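Local coordinates for protein RmpA (Streptococcus mutans, PDB 3BJV) that is probably the IIA component of an ascorbate-specific phosphotransferase system, relaying phosphate during uptake of the sugar acid into the cell, at residues A[60-64]-A[123-129]. Residues are numbered along the deposited sequence; the frame is centred on the assembly and turned at random.
Sequences LMPGM and FELDHSI
Across from Ile129, Gly63 brings the type II turn of Met61 to Met64 to within 6.8 Å, CA to CA, of the first turn of helix 128-133, and side chains bridge the two backbones, some resting on the main chain opposite. Met64 and Phe123 form the aromatic part of the contact. Met64 bends at both chi2 (72°) and chi3 (83°), which curls the thioether over one ring face of Phe123 in a Met-aromatic contact. Met64 SD lies 4.8 Å from the centroid of the Phe123 ring, a rather distant position close to the normal, while Met64 CE comes nearer, 3.4 Å from Phe123 CE2, as a CH-pi donor. A flexible, polarisable methionine can follow the broad flat face that phenylalanine offers.

Met61 comes in beside the ring's root, its SD 3.9 Å from Phe123 CB, and its bent end carries CE toward Ile129 CG1. Ile129, branched and apolar, reaches the turn with CD1, which meets Met64 CB (3.8 Å) and Gly63 C (3.9 Å). Glycine readily takes the positive phi (89°) of the turn's third position, and its bare CA lets Ile129 CD1 lie close against the backbone. The short hydroxyl of Ser128 can reach the Phe123 carbonyl: OG donates to Phe123 O at 2.6 Å, from above the carbonyl plane, tying the end of helix 108-123 to the start of the next.

Val99 and Leu101 of strand 96-104 also touch the ring, and Tyr153 of the second subunit packs on Met61. Dispersion and shape, rather than polar bonds, thus join the start of strand 63-65 to the junction between the two helices.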
# COMPACT_ATOMS: atom_id res chain seq x y z
N LEU A 60 7.69 -3.67 -4.00
CA LEU A 60 6.63 -2.89 -4.67
C LEU A 60 6.82 -2.60 -6.14
O LEU A 60 5.85 -2.61 -6.91
CB LEU A 60 6.37 -1.55 -3.98
CG LEU A 60 5.37 -1.57 -2.81
CD1 LEU A 60 4.84 -0.17 -2.64
CD2 LEU A 60 4.23 -2.65 -2.91
N MET A 61 8.05 -2.33 -6.52
CA MET A 61 8.42 -2.08 -7.90
C MET A 61 9.83 -2.58 -8.03
O MET A 61 10.51 -2.73 -7.02
CB MET A 61 8.29 -0.59 -8.24
CG MET A 61 9.02 0.44 -7.33
SD MET A 61 8.86 2.20 -7.93
CE MET A 61 10.31 2.42 -9.00
N PRO A 62 10.29 -2.85 -9.28
CA PRO A 62 11.64 -3.45 -9.39
C PRO A 62 12.74 -2.50 -8.91
O PRO A 62 12.58 -1.31 -9.06
CB PRO A 62 11.76 -3.79 -10.89
CG PRO A 62 10.32 -3.81 -11.39
CD PRO A 62 9.68 -2.68 -10.61
N GLY A 63 13.81 -3.06 -8.34
CA GLY A 63 14.85 -2.29 -7.68
C GLY A 63 14.63 -2.02 -6.18
O GLY A 63 15.60 -1.82 -5.44
N MET A 64 13.40 -1.99 -5.69
CA MET A 64 13.23 -1.66 -4.28
C MET A 64 12.43 -2.73 -3.44
O MET A 64 11.62 -3.49 -3.98
CB MET A 64 12.64 -0.24 -4.12
CG MET A 64 11.15 -0.11 -4.44
SD MET A 64 10.01 -0.84 -3.19
CE MET A 64 9.94 0.48 -1.98
N PHE A 123 9.56 7.01 -4.33
CA PHE A 123 9.93 6.18 -5.44
C PHE A 123 9.32 6.57 -6.77
O PHE A 123 9.79 6.15 -7.79
CB PHE A 123 9.70 4.71 -5.10
CG PHE A 123 10.71 4.18 -4.15
CD1 PHE A 123 11.99 3.81 -4.60
CD2 PHE A 123 10.41 4.08 -2.78
CE1 PHE A 123 12.94 3.34 -3.70
CE2 PHE A 123 11.36 3.60 -1.87
CZ PHE A 123 12.63 3.23 -2.33
N GLU A 124 8.29 7.41 -6.76
CA GLU A 124 7.80 7.94 -8.04
C GLU A 124 8.47 9.22 -8.57
O GLU A 124 8.02 9.79 -9.57
CB GLU A 124 6.29 8.13 -7.99
CG GLU A 124 5.56 6.78 -7.88
CD GLU A 124 4.07 6.92 -7.94
OE1 GLU A 124 3.55 8.08 -7.87
OE2 GLU A 124 3.42 5.87 -8.06
N LEU A 125 9.48 9.73 -7.88
CA LEU A 125 10.28 10.82 -8.44
C LEU A 125 10.97 10.28 -9.69
O LEU A 125 11.13 9.05 -9.84
CB LEU A 125 11.34 11.24 -7.43
CG LEU A 125 10.73 11.93 -6.24
CD1 LEU A 125 11.80 12.20 -5.17
CD2 LEU A 125 10.00 13.19 -6.68
N ASP A 126 11.41 11.15 -10.59
CA ASP A 126 12.10 10.61 -11.77
C ASP A 126 13.43 9.97 -11.45
O ASP A 126 14.17 10.49 -10.65
CB ASP A 126 12.22 11.64 -12.92
CG ASP A 126 11.33 11.23 -14.14
OD1 ASP A 126 11.91 10.70 -15.15
OD2 ASP A 126 10.05 11.36 -14.04
N HIS A 127 13.70 8.82 -12.03
CA HIS A 127 14.93 8.09 -11.82
C HIS A 127 15.18 7.94 -10.33
O HIS A 127 16.33 8.16 -9.89
CB HIS A 127 16.11 8.86 -12.43
CG HIS A 127 15.91 9.32 -13.84
ND1 HIS A 127 15.72 8.44 -14.89
CD2 HIS A 127 15.92 10.56 -14.37
CE1 HIS A 127 15.60 9.13 -16.01
NE2 HIS A 127 15.71 10.42 -15.72
N SER A 128 14.14 7.61 -9.55
CA SER A 128 14.27 7.58 -8.06
C SER A 128 15.29 6.54 -7.59
O SER A 128 16.08 6.83 -6.73
CB SER A 128 12.93 7.39 -7.35
OG SER A 128 12.36 6.12 -7.69
N ILE A 129 15.29 5.36 -8.19
CA ILE A 129 16.23 4.32 -7.85
C ILE A 129 17.66 4.74 -8.18
O ILE A 129 18.57 4.57 -7.36
CB ILE A 129 15.88 2.96 -8.54
CG1 ILE A 129 14.48 2.49 -8.13
CG2 ILE A 129 16.89 1.86 -8.21
CD1 ILE A 129 14.43 1.82 -6.76